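Phage-related protein (Bacillus cereus, PDB 4JG2) is of unknown function but probably binds single-stranded DNA, like the Enc34 phage ssDNA-binding protein. Local coordinates at residues 151-161 with 180-191; 40-51 with 64-74. All blocks are in the same frame, centred on the assembly; numbering follows the deposited sequence.

Interaction 1. Residues 151-161 with 180-191; sequences EVYSGCYARVS and GNIQKIRDGEPL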
loop_
_atom_site.group_PDB
_atom_site.type_symbol
_atom_site.label_atom_id
_atom_site.label_comp_id
_atom_site.label_asym_id
_atom_site.label_seq_id
_atom_site.Cartn_x
_atom_site.Cartn_y
_atom_site.Cartn_z
ATOM N N GLU A 151 -8.382 -15.555 7.952
ATOM C CA GLU A 151 -9.336 -14.572 7.407
ATOM C C GLU A 151 -8.724 -13.515 6.506
ATOM O O GLU A 151 -9.469 -12.823 5.814
ATOM C CB GLU A 151 -10.110 -13.897 8.536
ATOM C CG GLU A 151 -10.964 -14.883 9.357
ATOM C CD GLU A 151 -11.889 -15.733 8.511
ATOM O OE1 GLU A 151 -12.559 -15.160 7.644
ATOM O OE2 GLU A 151 -11.910 -16.984 8.720
ATOM N N VAL A 152 -7.413 -13.334 6.501
ATOM C CA VAL A 152 -6.767 -12.318 5.630
ATOM C C VAL A 152 -5.565 -12.958 4.922
ATOM O O VAL A 152 -4.681 -13.438 5.589
ATOM C CB VAL A 152 -6.359 -11.057 6.427
ATOM C CG1 VAL A 152 -5.937 -9.968 5.480
ATOM C CG2 VAL A 152 -7.504 -10.569 7.303
ATOM N N TYR A 153 -5.602 -12.886 3.612
ATOM C CA TYR A 153 -4.696 -13.640 2.735
ATOM C C TYR A 153 -4.668 -12.975 1.375
ATOM O O TYR A 153 -5.573 -12.198 1.045
ATOM C CB TYR A 153 -5.187 -15.125 2.616
ATOM C CG TYR A 153 -6.630 -15.226 2.201
ATOM C CD1 TYR A 153 -7.637 -15.149 3.170
ATOM C CD2 TYR A 153 -6.995 -15.234 0.865
ATOM C CE1 TYR A 153 -8.966 -15.118 2.805
ATOM C CE2 TYR A 153 -8.335 -15.166 0.510
ATOM C CZ TYR A 153 -9.302 -15.070 1.481
ATOM O OH TYR A 153 -10.626 -14.935 1.122
ATOM N N SER A 154 -3.638 -13.248 0.583
ATOM C CA SER A 154 -3.555 -12.745 -0.775
ATOM C C SER A 154 -4.787 -13.194 -1.555
ATOM O O SER A 154 -5.049 -14.386 -1.663
ATOM C CB SER A 154 -2.324 -13.255 -1.459
ATOM O OG SER A 154 -1.153 -12.885 -0.741
ATOM N N GLY A 155 -5.488 -12.221 -2.142
ATOM C CA GLY A 155 -6.665 -12.460 -2.935
ATOM C C GLY A 155 -7.944 -11.892 -2.316
ATOM O O GLY A 155 -8.952 -11.739 -3.025
ATOM N N CYS A 156 -7.972 -11.672 -0.994
ATOM C CA CYS A 156 -9.154 -11.132 -0.336
ATOM C C CYS A 156 -9.231 -9.608 -0.591
ATOM O O CYS A 156 -8.272 -8.968 -1.018
ATOM C CB CYS A 156 -9.167 -11.416 1.175
ATOM S SG CYS A 156 -8.086 -10.317 2.171
ATOM N N TYR A 157 -10.404 -9.055 -0.274
ATOM C CA TYR A 157 -10.749 -7.634 -0.417
ATOM C C TYR A 157 -10.725 -6.978 0.945
ATOM O O TYR A 157 -11.327 -7.511 1.919
ATOM C CB TYR A 157 -12.119 -7.471 -1.084
ATOM C CG TYR A 157 -12.081 -8.017 -2.511
ATOM C CD1 TYR A 157 -11.739 -7.245 -3.569
ATOM C CD2 TYR A 157 -12.388 -9.329 -2.775
ATOM C CE1 TYR A 157 -11.675 -7.697 -4.859
ATOM C CE2 TYR A 157 -12.340 -9.851 -4.079
ATOM C CZ TYR A 157 -11.986 -9.016 -5.109
ATOM O OH TYR A 157 -11.851 -9.527 -6.353
ATOM N N ALA A 158 -10.026 -5.848 1.069
ATOM C CA ALA A 158 -9.840 -5.182 2.314
ATOM C C ALA A 158 -9.536 -3.711 2.069
ATOM O O ALA A 158 -8.766 -3.397 1.143
ATOM C CB ALA A 158 -8.675 -5.784 3.088
ATOM N N ARG A 159 -10.061 -2.827 2.932
ATOM C CA ARG A 159 -9.605 -1.430 2.911
ATOM C C ARG A 159 -8.185 -1.368 3.502
ATOM O O ARG A 159 -7.895 -2.079 4.477
ATOM C CB ARG A 159 -10.501 -0.501 3.757
ATOM C CG ARG A 159 -11.994 -0.522 3.348
ATOM C CD ARG A 159 -12.778 0.598 4.048
ATOM N NE ARG A 159 -12.379 1.812 3.399
ATOM C CZ ARG A 159 -12.523 3.034 3.883
ATOM N NH1 ARG A 159 -13.121 3.239 5.038
ATOM N NH2 ARG A 159 -12.096 4.054 3.122
ATOM N N VAL A 160 -7.334 -0.491 2.962
ATOM C CA VAL A 160 -5.977 -0.328 3.458
ATOM C C VAL A 160 -5.679 1.140 3.679
ATOM O O VAL A 160 -5.994 1.962 2.805
ATOM C CB VAL A 160 -4.946 -0.937 2.491
ATOM C CG1 VAL A 160 -3.542 -0.862 3.096
ATOM C CG2 VAL A 160 -5.296 -2.383 2.113
ATOM N N SER A 161 -5.092 1.445 4.828
ATOM C CA SER A 161 -4.658 2.787 5.123
ATOM C C SER A 161 -3.227 2.928 4.566
ATOM O O SER A 161 -2.390 2.046 4.742
ATOM C CB SER A 161 -4.676 3.028 6.628
ATOM O OG SER A 161 -4.335 4.361 6.914
ATOM N N GLY A 180 -0.306 1.216 6.539
ATOM C CA GLY A 180 -0.983 1.411 7.801
ATOM C C GLY A 180 -1.833 0.170 8.042
ATOM O O GLY A 180 -1.559 -0.944 7.626
ATOM N N ASN A 181 -2.956 0.380 8.659
ATOM C CA ASN A 181 -3.834 -0.697 8.981
ATOM C C ASN A 181 -4.644 -1.265 7.821
ATOM O O ASN A 181 -4.652 -0.742 6.696
ATOM C CB ASN A 181 -4.659 -0.208 10.131
ATOM C CG ASN A 181 -3.768 0.385 11.189
ATOM O OD1 ASN A 181 -2.880 -0.303 11.757
ATOM N ND2 ASN A 181 -3.938 1.685 11.417
ATOM N N ILE A 182 -5.298 -2.374 8.114
ATOM C CA ILE A 182 -6.077 -3.143 7.136
ATOM C C ILE A 182 -7.417 -3.564 7.713
ATOM O O ILE A 182 -7.444 -4.027 8.882
ATOM C CB ILE A 182 -5.251 -4.413 6.709
ATOM C CG1 ILE A 182 -3.883 -4.009 6.133
ATOM C CG2 ILE A 182 -6.035 -5.304 5.775
ATOM C CD1 ILE A 182 -2.933 -5.150 5.942
ATOM N N GLN A 183 -8.492 -3.393 6.949
ATOM C CA GLN A 183 -9.827 -3.787 7.365
ATOM C C GLN A 183 -10.365 -4.813 6.330
ATOM O O GLN A 183 -10.704 -4.455 5.216
ATOM C CB GLN A 183 -10.765 -2.583 7.447
ATOM C CG GLN A 183 -12.180 -2.987 7.847
ATOM C CD GLN A 183 -13.091 -1.823 7.995
ATOM O OE1 GLN A 183 -13.100 -0.921 7.170
ATOM N NE2 GLN A 183 -13.890 -1.826 9.075
ATOM N N LYS A 184 -10.454 -6.095 6.742
ATOM C CA LYS A 184 -11.012 -7.126 5.907
ATOM C C LYS A 184 -12.482 -6.860 5.581
ATOM O O LYS A 184 -13.258 -6.596 6.469
ATOM C CB LYS A 184 -10.929 -8.467 6.651
ATOM C CG LYS A 184 -11.682 -9.618 6.005
ATOM C CD LYS A 184 -11.093 -10.134 4.724
ATOM C CE LYS A 184 -11.936 -11.239 4.092
ATOM N NZ LYS A 184 -12.047 -12.474 4.885
ATOM N N ILE A 185 -12.836 -6.968 4.292
ATOM C CA ILE A 185 -14.227 -6.762 3.838
ATOM C C ILE A 185 -14.843 -8.041 3.305
ATOM O O ILE A 185 -15.926 -8.412 3.789
ATOM C CB ILE A 185 -14.300 -5.665 2.763
ATOM C CG1 ILE A 185 -13.768 -4.344 3.311
ATOM C CG2 ILE A 185 -15.749 -5.523 2.282
ATOM C CD1 ILE A 185 -14.502 -3.730 4.462
ATOM N N ARG A 186 -14.221 -8.728 2.380
ATOM C CA ARG A 186 -14.831 -9.948 1.800
ATOM C C ARG A 186 -13.780 -10.860 1.234
ATOM O O ARG A 186 -12.665 -10.441 0.903
ATOM C CB ARG A 186 -15.931 -9.678 0.784
ATOM C CG ARG A 186 -15.495 -9.008 -0.396
ATOM C CD ARG A 186 -16.651 -8.692 -1.348
ATOM N NE ARG A 186 -16.137 -8.015 -2.548
ATOM C CZ ARG A 186 -15.807 -8.612 -3.703
ATOM N NH1 ARG A 186 -15.972 -9.920 -3.888
ATOM N NH2 ARG A 186 -15.339 -7.870 -4.691
ATOM N N ASP A 187 -14.111 -12.133 1.188
ATOM C CA ASP A 187 -13.231 -13.148 0.638
ATOM C C ASP A 187 -13.103 -12.946 -0.847
ATOM O O ASP A 187 -13.961 -12.358 -1.486
ATOM C CB ASP A 187 -13.773 -14.573 0.940
ATOM C CG ASP A 187 -13.680 -14.880 2.418
ATOM O OD1 ASP A 187 -14.653 -15.447 3.001
ATOM O OD2 ASP A 187 -12.648 -14.559 3.034
ATOM N N GLY A 188 -11.981 -13.407 -1.353
ATOM C CA GLY A 188 -11.733 -13.473 -2.801
ATOM C C GLY A 188 -10.937 -14.741 -3.079
ATOM O O GLY A 188 -10.424 -15.396 -2.130
ATOM N N GLU A 189 -10.791 -15.072 -4.344
ATOM C CA GLU A 189 -10.033 -16.261 -4.677
ATOM C C GLU A 189 -8.575 -16.070 -4.261
ATOM O O GLU A 189 -7.981 -15.022 -4.502
ATOM C CB GLU A 189 -10.113 -16.590 -6.178
ATOM C CG GLU A 189 -11.274 -17.429 -6.657
ATOM C CD GLU A 189 -11.087 -18.905 -6.135
ATOM O OE1 GLU A 189 -10.223 -19.788 -6.595
ATOM O OE2 GLU A 189 -11.786 -19.130 -5.169
ATOM N N PRO A 190 -7.965 -17.094 -3.662
ATOM C CA PRO A 190 -6.587 -16.940 -3.239
ATOM C C PRO A 190 -5.641 -16.738 -4.436
ATOM O O PRO A 190 -5.842 -17.339 -5.532
ATOM C CB PRO A 190 -6.323 -18.213 -2.441
ATOM C CG PRO A 190 -7.701 -18.664 -2.018
ATOM C CD PRO A 190 -8.538 -18.355 -3.157
ATOM N N LEU A 191 -4.608 -15.917 -4.218
ATOM C CA LEU A 191 -3.568 -15.635 -5.182
ATOM C C LEU A 191 -2.275 -16.281 -4.760
ATOM O O LEU A 191 -1.963 -16.336 -3.557
ATOM C CB LEU A 191 -3.370 -14.146 -5.415
ATOM C CG LEU A 191 -4.594 -13.470 -5.972
ATOM C CD1 LEU A 191 -4.429 -11.950 -5.933
ATOM C CD2 LEU A 191 -4.941 -13.895 -7.412
HETATM O O HOH W 1 -13.479 -12.683 7.309
HETATM O O HOH W 2 -11.892 -16.008 5.214
HETATM O O HOH W 3 -11.838 -12.770 -6.181
HETATM O O HOH W 4 -14.181 1.577 7.037
#
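The guanidinium of R186 lies flat on one face of the Y157 ring, the planes 13° apart, as a cation-pi stack in which CZ of R186 sits 3.8 Å from the ring centroid. At the edge of the same ring, near its plane, come the carbonyl oxygens of R186 and D187. The Y153 ring carries CB of C156 over one face, toward the rim, and meets D187 OD2 and G188 O at its edge. Y157 is the single residue opposite a classic beta bulge between antiparallel strands 157-169 and 175-186: I185 and R186 both face it, and its carbonyl oxygen accepts from both backbone nitrogens. Beyond the bulge, R159 pairs with Q183, and water 4 joins R159 NH1 to Q183 OE1; R159 NE turns to T40 and Q183 NE2 to D140.

On the other face of the sheet K184, bent at chi2 (70°) and chi4 (-64°), curls back so that its NZ donates to E151 O at 2.8 Å. The same NZ forms a salt bridge with D187 OD2 at 2.9 Å, while Y153 OH, 2.8 Å from that OD2, donates to it from the opposite face of the carboxylate. G188 N in turn donates to Y153 OH, 3.2 Å away. Water 2 links E151 OE1 to D187 OD2. With the ammonium close to both carboxylates, the E151 bridge being long, their repulsion is probably damped, and D187 is likely to stay ionised.

Interaction 2. Residues 40-51 with 64-74; sequences TSVNTRLSYFHG and YSVSVLIPKTD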
loop_
_atom_site.group_PDB
_atom_site.type_symbol
_atom_site.label_atom_id
_atom_site.label_comp_id
_atom_site.label_asym_id
_atom_site.label_seq_id
_atom_site.Cartn_x
_atom_site.Cartn_y
_atom_site.Cartn_z
ATOM N N THR A 40 -8.096 3.262 1.281
ATOM C CA THR A 40 -8.655 2.727 0.022
ATOM C C THR A 40 -10.057 2.163 0.222
ATOM O O THR A 40 -10.535 2.045 1.364
ATOM C CB THR A 40 -7.701 1.707 -0.610
ATOM O OG1 THR A 40 -7.710 0.540 0.187
ATOM C CG2 THR A 40 -6.275 2.229 -0.717
ATOM N N SER A 41 -10.687 1.840 -0.899
ATOM C CA SER A 41 -12.091 1.408 -0.880
ATOM C C SER A 41 -12.301 -0.006 -0.464
ATOM O O SER A 41 -11.374 -0.845 -0.471
ATOM C CB SER A 41 -12.770 1.646 -2.272
ATOM O OG SER A 41 -12.560 0.507 -3.055
ATOM N N VAL A 42 -13.547 -0.351 -0.222
ATOM C CA VAL A 42 -13.911 -1.752 0.041
ATOM C C VAL A 42 -13.651 -2.708 -1.128
ATOM O O VAL A 42 -13.720 -3.919 -0.956
ATOM C CB VAL A 42 -15.396 -1.880 0.483
ATOM C CG1 VAL A 42 -15.603 -1.180 1.802
ATOM C CG2 VAL A 42 -16.385 -1.384 -0.564
ATOM N N ASN A 43 -13.392 -2.133 -2.337
ATOM C CA ASN A 43 -13.123 -2.974 -3.533
ATOM C C ASN A 43 -11.664 -3.187 -3.813
ATOM O O ASN A 43 -11.287 -3.788 -4.804
ATOM C CB ASN A 43 -13.824 -2.374 -4.739
ATOM C CG ASN A 43 -15.300 -2.311 -4.521
ATOM O OD1 ASN A 43 -15.927 -3.302 -4.212
ATOM N ND2 ASN A 43 -15.806 -1.157 -4.594
ATOM N N THR A 44 -10.825 -2.802 -2.851
ATOM C CA THR A 44 -9.372 -2.997 -2.933
ATOM C C THR A 44 -9.056 -4.486 -2.729
ATOM O O THR A 44 -9.606 -5.115 -1.819
ATOM C CB THR A 44 -8.665 -2.272 -1.781
ATOM O OG1 THR A 44 -9.029 -0.907 -1.815
ATOM C CG2 THR A 44 -7.223 -2.453 -1.820
ATOM N N ARG A 45 -8.214 -5.061 -3.586
ATOM C CA ARG A 45 -7.803 -6.453 -3.444
ATOM C C ARG A 45 -6.349 -6.518 -2.974
ATOM O O ARG A 45 -5.542 -5.665 -3.349
ATOM C CB ARG A 45 -7.986 -7.214 -4.762
ATOM C CG ARG A 45 -7.994 -8.713 -4.610
ATOM C CD ARG A 45 -8.284 -9.419 -5.921
ATOM N NE ARG A 45 -8.403 -10.868 -5.748
ATOM C CZ ARG A 45 -8.336 -11.746 -6.727
ATOM N NH1 ARG A 45 -8.183 -11.301 -7.978
ATOM N NH2 ARG A 45 -8.449 -13.029 -6.524
ATOM N N LEU A 46 -6.009 -7.511 -2.152
ATOM C CA LEU A 46 -4.639 -7.658 -1.646
ATOM C C LEU A 46 -3.888 -8.659 -2.482
ATOM O O LEU A 46 -4.348 -9.804 -2.719
ATOM C CB LEU A 46 -4.667 -8.119 -0.183
ATOM C CG LEU A 46 -5.525 -7.303 0.760
ATOM C CD1 LEU A 46 -5.351 -7.772 2.171
ATOM C CD2 LEU A 46 -5.238 -5.813 0.663
ATOM N N SER A 47 -2.664 -8.292 -2.894
ATOM C CA SER A 47 -1.747 -9.171 -3.587
ATOM C C SER A 47 -0.445 -9.232 -2.783
ATOM O O SER A 47 -0.014 -8.223 -2.198
ATOM C CB SER A 47 -1.474 -8.633 -5.011
ATOM O OG SER A 47 -0.362 -9.184 -5.661
ATOM N N TYR A 48 0.218 -10.387 -2.760
ATOM C CA TYR A 48 1.471 -10.535 -2.061
ATOM C C TYR A 48 1.330 -10.016 -0.630
ATOM O O TYR A 48 2.136 -9.195 -0.131
ATOM C CB TYR A 48 2.655 -9.907 -2.821
ATOM C CG TYR A 48 2.821 -10.426 -4.212
ATOM C CD1 TYR A 48 2.976 -11.763 -4.470
ATOM C CD2 TYR A 48 2.836 -9.563 -5.273
ATOM C CE1 TYR A 48 3.191 -12.216 -5.765
ATOM C CE2 TYR A 48 3.010 -10.006 -6.543
ATOM C CZ TYR A 48 3.211 -11.342 -6.784
ATOM O OH TYR A 48 3.378 -11.860 -8.065
ATOM N N PHE A 49 0.345 -10.548 0.068
ATOM C CA PHE A 49 0.065 -10.100 1.405
ATOM C C PHE A 49 1.048 -10.622 2.446
ATOM O O PHE A 49 1.123 -11.815 2.718
ATOM C CB PHE A 49 -1.380 -10.519 1.787
ATOM C CG PHE A 49 -1.740 -10.199 3.168
ATOM C CD1 PHE A 49 -1.983 -8.938 3.597
ATOM C CD2 PHE A 49 -1.778 -11.241 4.059
ATOM C CE1 PHE A 49 -2.346 -8.763 5.009
ATOM C CE2 PHE A 49 -2.048 -11.095 5.328
ATOM C CZ PHE A 49 -2.365 -9.913 5.827
ATOM N N HIS A 50 1.740 -9.679 3.075
ATOM C CA HIS A 50 2.686 -9.961 4.147
ATOM C C HIS A 50 2.379 -9.033 5.305
ATOM O O HIS A 50 3.206 -8.284 5.791
ATOM C CB HIS A 50 4.110 -9.848 3.673
ATOM C CG HIS A 50 4.476 -10.910 2.685
ATOM N ND1 HIS A 50 4.574 -12.230 3.017
ATOM C CD2 HIS A 50 4.692 -10.845 1.362
ATOM C CE1 HIS A 50 4.848 -12.937 1.940
ATOM N NE2 HIS A 50 4.892 -12.121 0.908
ATOM N N GLY A 51 1.156 -9.120 5.809
ATOM C CA GLY A 51 0.700 -8.337 6.938
ATOM C C GLY A 51 0.758 -9.030 8.280
ATOM O O GLY A 51 0.761 -8.351 9.272
ATOM N N TYR A 64 6.837 -5.605 6.767
ATOM C CA TYR A 64 5.443 -5.913 6.451
ATOM C C TYR A 64 5.123 -5.228 5.126
ATOM O O TYR A 64 5.565 -4.082 4.888
ATOM C CB TYR A 64 4.514 -5.464 7.562
ATOM C CG TYR A 64 4.802 -6.136 8.893
ATOM C CD1 TYR A 64 5.750 -5.666 9.783
ATOM C CD2 TYR A 64 4.095 -7.274 9.247
ATOM C CE1 TYR A 64 6.037 -6.352 10.933
ATOM C CE2 TYR A 64 4.314 -7.945 10.415
ATOM C CZ TYR A 64 5.292 -7.474 11.259
ATOM O OH TYR A 64 5.540 -8.146 12.451
ATOM N N SER A 65 4.365 -5.877 4.263
ATOM C CA SER A 65 4.109 -5.308 2.967
ATOM C C SER A 65 2.888 -5.938 2.349
ATOM O O SER A 65 2.448 -7.021 2.694
ATOM C CB SER A 65 5.318 -5.530 2.050
ATOM O OG SER A 65 5.581 -6.933 1.815
ATOM N N VAL A 66 2.337 -5.228 1.337
ATOM C CA VAL A 66 1.249 -5.734 0.511
ATOM C C VAL A 66 1.234 -4.884 -0.755
ATOM O O VAL A 66 1.547 -3.716 -0.710
ATOM C CB VAL A 66 -0.118 -5.643 1.239
ATOM C CG1 VAL A 66 -0.424 -4.274 1.742
ATOM C CG2 VAL A 66 -1.244 -6.255 0.445
ATOM N N SER A 67 0.865 -5.543 -1.861
ATOM C CA SER A 67 0.573 -4.878 -3.126
ATOM C C SER A 67 -0.941 -4.636 -3.151
ATOM O O SER A 67 -1.720 -5.585 -3.205
ATOM C CB SER A 67 1.068 -5.700 -4.310
ATOM O OG SER A 67 2.493 -5.722 -4.336
ATOM N N VAL A 68 -1.336 -3.362 -3.077
ATOM C CA VAL A 68 -2.710 -3.007 -2.967
ATOM C C VAL A 68 -3.257 -2.738 -4.372
ATOM O O VAL A 68 -2.763 -1.837 -5.085
ATOM C CB VAL A 68 -2.708 -1.712 -2.119
ATOM C CG1 VAL A 68 -4.078 -1.204 -1.869
ATOM C CG2 VAL A 68 -1.955 -1.906 -0.777
ATOM N N LEU A 69 -4.269 -3.510 -4.772
ATOM C CA LEU A 69 -4.876 -3.427 -6.087
ATOM C C LEU A 69 -6.095 -2.546 -6.036
ATOM O O LEU A 69 -7.073 -2.875 -5.343
ATOM C CB LEU A 69 -5.219 -4.826 -6.589
ATOM C CG LEU A 69 -4.107 -5.840 -6.663
ATOM C CD1 LEU A 69 -4.614 -7.164 -7.190
ATOM C CD2 LEU A 69 -2.851 -5.432 -7.316
ATOM N N ILE A 70 -6.057 -1.442 -6.762
ATOM C CA ILE A 70 -7.109 -0.427 -6.772
ATOM C C ILE A 70 -7.802 -0.431 -8.125
ATOM O O ILE A 70 -7.171 -0.156 -9.142
ATOM C CB ILE A 70 -6.447 0.948 -6.538
ATOM C CG1 ILE A 70 -5.722 0.953 -5.165
ATOM C CG2 ILE A 70 -7.468 2.095 -6.607
ATOM C CD1 ILE A 70 -4.549 1.822 -5.050
ATOM N N PRO A 71 -9.080 -0.822 -8.147
ATOM C CA PRO A 71 -9.717 -0.861 -9.456
ATOM C C PRO A 71 -9.652 0.493 -10.151
ATOM O O PRO A 71 -9.858 1.509 -9.498
ATOM C CB PRO A 71 -11.152 -1.315 -9.141
ATOM C CG PRO A 71 -11.239 -1.524 -7.730
ATOM C CD PRO A 71 -9.972 -1.241 -7.054
ATOM N N LYS A 72 -9.524 0.486 -11.489
ATOM C CA LYS A 72 -9.512 1.735 -12.226
ATOM C C LYS A 72 -10.840 2.465 -12.180
ATOM O O LYS A 72 -10.894 3.633 -12.487
ATOM C CB LYS A 72 -9.026 1.465 -13.653
ATOM C CG LYS A 72 -7.534 1.166 -13.677
ATOM C CD LYS A 72 -6.952 1.060 -15.080
ATOM C CE LYS A 72 -5.432 0.880 -15.055
ATOM N NZ LYS A 72 -4.828 0.835 -16.399
ATOM N N THR A 73 -11.908 1.788 -11.826
ATOM C CA THR A 73 -13.218 2.384 -11.596
ATOM C C THR A 73 -13.322 3.143 -10.258
ATOM O O THR A 73 -14.283 3.886 -10.057
ATOM C CB THR A 73 -14.313 1.297 -11.653
ATOM O OG1 THR A 73 -13.932 0.238 -10.755
ATOM C CG2 THR A 73 -14.507 0.735 -13.045
ATOM N N ASP A 74 -12.350 2.978 -9.357
ATOM C CA ASP A 74 -12.401 3.624 -8.052
ATOM C C ASP A 74 -11.806 5.006 -8.125
ATOM O O ASP A 74 -10.720 5.295 -7.623
ATOM C CB ASP A 74 -11.688 2.774 -7.012
ATOM C CG ASP A 74 -11.912 3.299 -5.612
ATOM O OD1 ASP A 74 -12.624 4.411 -5.484
ATOM O OD2 ASP A 74 -11.392 2.664 -4.692
HETATM O O HOH W 5 -9.439 1.277 -3.611
HETATM O O HOH W 6 4.441 -7.851 -0.498
#
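With CG2 of V66 anti to the backbone N and CG1 between N and the carbonyl carbon (chi1 54°), CG2 is laid against CB of L46 at 3.9 Å and the edge of the F49 ring. T44 likewise has its methyl anti to the backbone N, which presses CG2 against V68 CG1 at a tight 3.4 Å and leaves OG1 to donate to S41 O. The frame is an antiparallel pair at the margin of a four-stranded sheet, where strand 45-50 is outermost and 63-71 lies next to it. R45 with L69 and S47 with S67 form hydrogen-bonded pairs; a beta bulge then shifts the register before H50 pairs with S65. Across the bulge, water 6 links Y48 O to S65 OG. L69 packs its CD1 on CB of S47 and also touches F127.

At the other end, S41 OG accepts from N43 N in an ST turn and, in one of two modelled positions of D74, donates a weak bond to its OD2, also hydrogen-bonded to T77 OG1. D74 N-caps helix 75-96. Water 5 accepts from S41 N and donates to T44 OG1 at 2.9 Å.

How the interactions relate
Interaction 2 closes before interaction 1 opens along the chain, yet their centres lie about 7 Å apart. They belong to two different sheets: 40-51 with 64-74 forms one margin of the four-stranded antiparallel sheet, whereas 151-161 with 180-191 sits in the antiparallel pair 157-169 and 175-186 of a five-stranded mixed sheet. Segment 40-51 joins the two. L46 O accepts from G155 N at 2.7 Å, T44 and A158 share a backbone hydrogen bond, and R45 reaches G155 O and E189 O. L46 also packs on V160. Residues distant in sequence thus knit both sheets into one compact body, consistent with a single beta-rich family domain.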